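Methanogen homoaconitase large subunit (Methanocaldococcus jannaschii, PDB 4KP2) works with a small subunit as an iron-sulfur hydro-lyase that interconverts (R)-homocitrate and homoisocitrate through cis-homoaconitate. Local coordinates at residues Pro385-His390 against Thr404-Lys409; Asn316-Gly321 against Lys425-Ser430. All blocks are in the same frame, centred on the assembly; numbering follows the deposited sequence.

Interactions 1 and 2 lie in the same part of the chain, one between loops and one between a strand and the helix packed on it. Interaction 1 joins two loops, one of which carries the predicted [4Fe-4S] ligand Cys386; interaction 2 seats strand 317-320 against helix 424-433 in the buried interior. Their centres lie 15 Å apart, and along the chain the first is nested within the loop closed by the second. They meet where Thr404 CG2 packs on Phe319 CE2 at 3.6 Å. The side chain of Thr404 is about 8 Å from that of Cys323, another predicted ligand, whereas Ile320 stands about 12 Å from Cys386, side chain to side chain.

Interaction 1 (Pro385-His390 against Thr404-Lys409); sequences PCLGAH and TNRNFK
Arg406 NH2 is met by three carbons of one side chain, the branched end of Leu387, with no hydrogen bond between segments 385-390 and 404-409. Leu387 CG comes to 3.6 Å from Arg406 NH2, and the methyl CD1 lies at 3.8 Å from the same nitrogen. The other methyl does more: Leu387 CD2 sits over one face of the guanidinium, 3.7 Å from Arg406 CZ and 3.6 Å from each of Arg406 NH1 and NH2. The contact is therefore an apolar group laid on the flat face of a cation, a face that can take carbon while the N-H groups spread around the rim.

The arginine gets there by a folded route. Bends at chi2 (79°) and chi3 (75°) curl its chain, bringing the guanidinium round to Leu387 instead of sending it straight out. An alanine in place of Arg406 would remove this flat surface, and the exposed Leu387 isobutyl group would probably lose this partner, keep less to pack on beyond Arg411, and be freer to turn.

Deeper in, Cys386 SG faces the methyl Thr404 CG2 at 4.0 Å, an ordinary van der Waals contact. Thr404 has its methyl anti to the carbonyl carbon, while OG1, with chi1 at 49°, is placed between the backbone N and carbonyl carbon and hydrogen-bonds with Ser402 OG; the hydroxyl is thus engaged elsewhere as the methyl meets sulfur. Beyond the contact, Asn405 ND2 donates to Asn230 OD1, tying the second loop to another part of the chain.

With Cys383 and Cys386 flanking a Gly-Pro pair, and a cis peptide bond before Pro385, the first loop carries the Cys-Gly-Pro-Cys signature of the aconitase family, whose cysteines are predicted to hold the [4Fe-4S] cluster.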
loop_
_atom_site.group_PDB
_atom_site.type_symbol
_atom_site.label_atom_id
_atom_site.label_comp_id
_atom_site.label_asym_id
_atom_site.label_seq_id
_atom_site.Cartn_x
_atom_site.Cartn_y
_atom_site.Cartn_z
ATOM N N PRO A 385 -4.049 8.864 2.334
ATOM C CA PRO A 385 -3.205 10.049 2.520
ATOM C C PRO A 385 -3.751 11.013 3.572
ATOM O O PRO A 385 -4.912 11.418 3.511
ATOM C CB PRO A 385 -3.228 10.705 1.139
ATOM C CG PRO A 385 -4.552 10.327 0.576
ATOM C CD PRO A 385 -4.849 8.944 1.099
ATOM N N CYS A 386 -2.904 11.369 4.532
ATOM C CA CYS A 386 -3.271 12.320 5.572
ATOM C C CYS A 386 -2.109 13.263 5.845
ATOM O O CYS A 386 -0.990 12.817 6.109
ATOM C CB CYS A 386 -3.676 11.590 6.854
ATOM S SG CYS A 386 -5.167 10.572 6.696
ATOM N N LEU A 387 -2.383 14.565 5.777
ATOM C CA LEU A 387 -1.364 15.602 5.944
ATOM C C LEU A 387 -0.230 15.446 4.934
ATOM O O LEU A 387 0.912 15.810 5.210
ATOM C CB LEU A 387 -0.802 15.600 7.370
ATOM C CG LEU A 387 -1.799 15.608 8.530
ATOM C CD1 LEU A 387 -1.073 15.742 9.861
ATOM C CD2 LEU A 387 -2.818 16.719 8.358
ATOM N N GLY A 388 -0.553 14.905 3.764
ATOM C CA GLY A 388 0.447 14.636 2.749
ATOM C C GLY A 388 1.383 13.527 3.183
ATOM O O GLY A 388 2.603 13.689 3.175
ATOM N N ALA A 389 0.805 12.390 3.561
ATOM C CA ALA A 389 1.578 11.249 4.045
ATOM C C ALA A 389 2.172 10.445 2.894
ATOM O O ALA A 389 2.659 9.331 3.095
ATOM C CB ALA A 389 0.712 10.356 4.918
ATOM N N HIS A 390 2.117 11.017 1.694
ATOM C CA HIS A 390 2.657 10.391 0.493
ATOM C C HIS A 390 2.024 9.032 0.217
ATOM O O HIS A 390 2.719 8.042 -0.009
ATOM C CB HIS A 390 4.181 10.272 0.580
ATOM C CG HIS A 390 4.879 11.589 0.721
ATOM N ND1 HIS A 390 6.094 11.725 1.356
ATOM C CD2 HIS A 390 4.531 12.830 0.305
ATOM C CE1 HIS A 390 6.464 12.993 1.327
ATOM N NE2 HIS A 390 5.533 13.684 0.695
ATOM N N THR A 404 -12.168 10.367 6.006
ATOM C CA THR A 404 -11.328 10.951 7.046
ATOM C C THR A 404 -12.050 12.065 7.796
ATOM O O THR A 404 -13.260 12.242 7.658
ATOM C CB THR A 404 -10.013 11.511 6.469
ATOM O OG1 THR A 404 -10.300 12.331 5.329
ATOM C CG2 THR A 404 -9.087 10.380 6.054
ATOM N N ASN A 405 -11.293 12.821 8.584
ATOM C CA ASN A 405 -11.866 13.879 9.406
ATOM C C ASN A 405 -11.357 15.274 9.052
ATOM O O ASN A 405 -11.913 16.275 9.508
ATOM C CB ASN A 405 -11.626 13.587 10.889
ATOM C CG ASN A 405 -10.223 13.086 11.165
ATOM O OD1 ASN A 405 -9.276 13.437 10.462
ATOM N ND2 ASN A 405 -10.086 12.253 12.188
ATOM N N ARG A 406 -10.304 15.338 8.242
ATOM C CA ARG A 406 -9.762 16.622 7.807
ATOM C C ARG A 406 -10.271 17.013 6.423
ATOM O O ARG A 406 -10.530 16.156 5.578
ATOM C CB ARG A 406 -8.233 16.611 7.829
ATOM C CG ARG A 406 -7.633 17.233 9.080
ATOM C CD ARG A 406 -7.680 16.280 10.259
ATOM N NE ARG A 406 -6.666 15.236 10.148
ATOM C CZ ARG A 406 -5.417 15.362 10.584
ATOM N NH1 ARG A 406 -5.028 16.491 11.163
ATOM N NH2 ARG A 406 -4.558 14.363 10.443
ATOM N N ASN A 407 -10.400 18.315 6.198
ATOM C CA ASN A 407 -11.014 18.828 4.981
ATOM C C ASN A 407 -10.287 20.068 4.468
ATOM O O ASN A 407 -10.695 20.685 3.483
ATOM C CB ASN A 407 -12.484 19.152 5.254
ATOM C CG ASN A 407 -13.278 19.376 3.987
ATOM O OD1 ASN A 407 -12.860 18.972 2.903
ATOM N ND2 ASN A 407 -14.429 20.024 4.115
ATOM N N PHE A 408 -9.194 20.415 5.136
ATOM C CA PHE A 408 -8.489 21.669 4.886
ATOM C C PHE A 408 -7.870 21.773 3.492
ATOM O O PHE A 408 -7.583 20.766 2.844
ATOM C CB PHE A 408 -7.435 21.894 5.968
ATOM C CG PHE A 408 -7.988 21.834 7.363
ATOM C CD1 PHE A 408 -9.214 22.406 7.660
ATOM C CD2 PHE A 408 -7.294 21.189 8.371
ATOM C CE1 PHE A 408 -9.729 22.348 8.940
ATOM C CE2 PHE A 408 -7.804 21.125 9.652
ATOM C CZ PHE A 408 -9.024 21.705 9.938
ATOM N N LYS A 409 -7.670 23.009 3.045
ATOM C CA LYS A 409 -7.174 23.287 1.702
ATOM C C LYS A 409 -5.744 22.799 1.496
ATOM O O LYS A 409 -4.825 23.225 2.195
ATOM C CB LYS A 409 -7.263 24.787 1.413
ATOM C CG LYS A 409 -6.905 25.171 -0.012
ATOM C CD LYS A 409 -7.023 26.674 -0.221
ATOM C CE LYS A 409 -8.427 27.168 0.095
ATOM N NZ LYS A 409 -8.551 28.645 -0.065
#

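Interaction 2 (Asn316-Gly321 against Lys425-Ser430)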
loop_
_atom_site.group_PDB
_atom_site.type_symbol
_atom_site.label_atom_id
_atom_site.label_comp_id
_atom_site.label_asym_id
_atom_site.label_seq_id
_atom_site.Cartn_x
_atom_site.Cartn_y
_atom_site.Cartn_z
ATOM N N ASN A 316 -12.642 12.542 -8.372
ATOM C CA ASN A 316 -11.559 11.888 -9.094
ATOM C C ASN A 316 -10.880 10.802 -8.268
ATOM O O ASN A 316 -10.136 9.980 -8.802
ATOM C CB ASN A 316 -10.527 12.919 -9.553
ATOM C CG ASN A 316 -11.158 14.097 -10.267
ATOM O OD1 ASN A 316 -11.024 15.242 -9.834
ATOM N ND2 ASN A 316 -11.852 13.823 -11.366
ATOM N N GLN A 317 -11.138 10.805 -6.965
ATOM C CA GLN A 317 -10.550 9.818 -6.066
ATOM C C GLN A 317 -11.446 9.598 -4.852
ATOM O O GLN A 317 -12.118 10.517 -4.391
ATOM C CB GLN A 317 -9.153 10.264 -5.623
ATOM C CG GLN A 317 -8.395 9.233 -4.799
ATOM C CD GLN A 317 -7.016 9.708 -4.387
ATOM O OE1 GLN A 317 -6.025 9.427 -5.058
ATOM N NE2 GLN A 317 -6.946 10.427 -3.273
ATOM N N VAL A 318 -11.466 8.371 -4.345
ATOM C CA VAL A 318 -12.242 8.054 -3.153
ATOM C C VAL A 318 -11.406 7.247 -2.171
ATOM O O VAL A 318 -10.862 6.201 -2.521
ATOM C CB VAL A 318 -13.517 7.258 -3.492
ATOM C CG1 VAL A 318 -14.230 6.833 -2.219
ATOM C CG2 VAL A 318 -14.443 8.080 -4.376
ATOM N N PHE A 319 -11.300 7.739 -0.942
ATOM C CA PHE A 319 -10.575 7.020 0.095
ATOM C C PHE A 319 -11.507 6.506 1.185
ATOM O O PHE A 319 -12.367 7.235 1.678
ATOM C CB PHE A 319 -9.483 7.894 0.710
ATOM C CG PHE A 319 -8.846 7.288 1.925
ATOM C CD1 PHE A 319 -8.127 6.108 1.830
ATOM C CD2 PHE A 319 -8.966 7.896 3.165
ATOM C CE1 PHE A 319 -7.543 5.543 2.945
ATOM C CE2 PHE A 319 -8.380 7.338 4.284
ATOM C CZ PHE A 319 -7.667 6.162 4.174
ATOM N N ILE A 320 -11.327 5.243 1.553
ATOM C CA ILE A 320 -12.133 4.624 2.595
ATOM C C ILE A 320 -11.254 3.888 3.597
ATOM O O ILE A 320 -10.622 2.886 3.259
ATOM C CB ILE A 320 -13.141 3.618 2.009
ATOM C CG1 ILE A 320 -14.112 4.318 1.057
ATOM C CG2 ILE A 320 -13.903 2.919 3.125
ATOM C CD1 ILE A 320 -15.124 3.383 0.430
ATOM N N GLY A 321 -11.207 4.389 4.827
ATOM C CA GLY A 321 -10.519 3.679 5.887
ATOM C C GLY A 321 -9.534 4.486 6.712
ATOM O O GLY A 321 -8.321 4.307 6.598
ATOM N N LYS A 425 -20.526 4.349 3.133
ATOM C CA LYS A 425 -21.643 4.038 2.252
ATOM C C LYS A 425 -21.641 4.950 1.030
ATOM O O LYS A 425 -21.598 4.477 -0.105
ATOM C CB LYS A 425 -22.964 4.187 3.005
ATOM C CG LYS A 425 -24.194 4.093 2.121
ATOM C CD LYS A 425 -25.445 4.461 2.901
ATOM C CE LYS A 425 -26.676 4.460 2.012
ATOM N NZ LYS A 425 -27.881 4.949 2.740
ATOM N N ILE A 426 -21.683 6.256 1.276
ATOM C CA ILE A 426 -21.684 7.244 0.205
ATOM C C ILE A 426 -20.374 7.210 -0.578
ATOM O O ILE A 426 -20.362 7.396 -1.795
ATOM C CB ILE A 426 -21.920 8.664 0.761
ATOM C CG1 ILE A 426 -23.205 8.702 1.591
ATOM C CG2 ILE A 426 -21.990 9.684 -0.365
ATOM C CD1 ILE A 426 -23.519 10.064 2.164
ATOM N N ALA A 427 -19.277 6.961 0.129
ATOM C CA ALA A 427 -17.961 6.888 -0.497
ATOM C C ALA A 427 -17.890 5.753 -1.511
ATOM O O ALA A 427 -17.331 5.909 -2.597
ATOM C CB ALA A 427 -16.880 6.724 0.561
ATOM N N ALA A 428 -18.465 4.611 -1.152
ATOM C CA ALA A 428 -18.476 3.451 -2.035
ATOM C C ALA A 428 -19.362 3.693 -3.252
ATOM O O ALA A 428 -18.972 3.400 -4.381
ATOM C CB ALA A 428 -18.936 2.214 -1.281
ATOM N N ILE A 429 -20.555 4.228 -3.011
ATOM C CA ILE A 429 -21.511 4.505 -4.077
ATOM C C ILE A 429 -20.967 5.536 -5.062
ATOM O O ILE A 429 -21.093 5.377 -6.277
ATOM C CB ILE A 429 -22.855 5.000 -3.507
ATOM C CG1 ILE A 429 -23.465 3.942 -2.588
ATOM C CG2 ILE A 429 -23.821 5.342 -4.629
ATOM C CD1 ILE A 429 -24.743 4.394 -1.913
ATOM N N SER A 430 -20.353 6.589 -4.531
ATOM C CA SER A 430 -19.797 7.648 -5.365
ATOM C C SER A 430 -18.605 7.154 -6.179
ATOM O O SER A 430 -18.318 7.679 -7.256
ATOM C CB SER A 430 -19.394 8.852 -4.514
ATOM O OG SER A 430 -20.498 9.340 -3.773
#
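Val318 and Ile320, alternate residues of strand 317-320, turn their side chains to the same helix and straddle Ala427, a small residue, consistent with an 8.5 Å approach between the axes of segments 317-320 and 425-430. Val318 sets CG1 anti to its own N (chi1 175°), and this methyl makes the closest contact, with CG2 farther off: CG1 lies 3.3 Å from Ala427 O, a close carbon-to-carbonyl approach, and 3.8 Å from Ala427 CB. Ile320 uses a different rotamer. Its CG1 is anti to the carbonyl carbon (chi1 -61°), and the ethyl arm is extended from there. The arm runs alongside the alanine methyl, with Ile320 CG1 at 3.7 Å from Ala427 CB, and its end, CD1, reaches on to Ala428, 4.3 Å from that residue's CB.

One turn further along the helix, Ser430 OG folds back and donates to Ile426 O at 2.8 Å. That oxygen also accepts the helical N-H of Ser430, the two donors arriving from opposite faces of the carbonyl plane. A buried side-chain hydroxyl is thus satisfied, and it bonds with Thr437 N as well.

Strand 317-320 and segment 425-430 run roughly antiparallel (146°). The strand is central in a parallel sheet between strands 348-351 and 399-402; helix 424-433, following edge strand 418-421, packs on one face of it beside helix 328-338, whose Ala334 touches Ala428, while Phe319 points away from the helix.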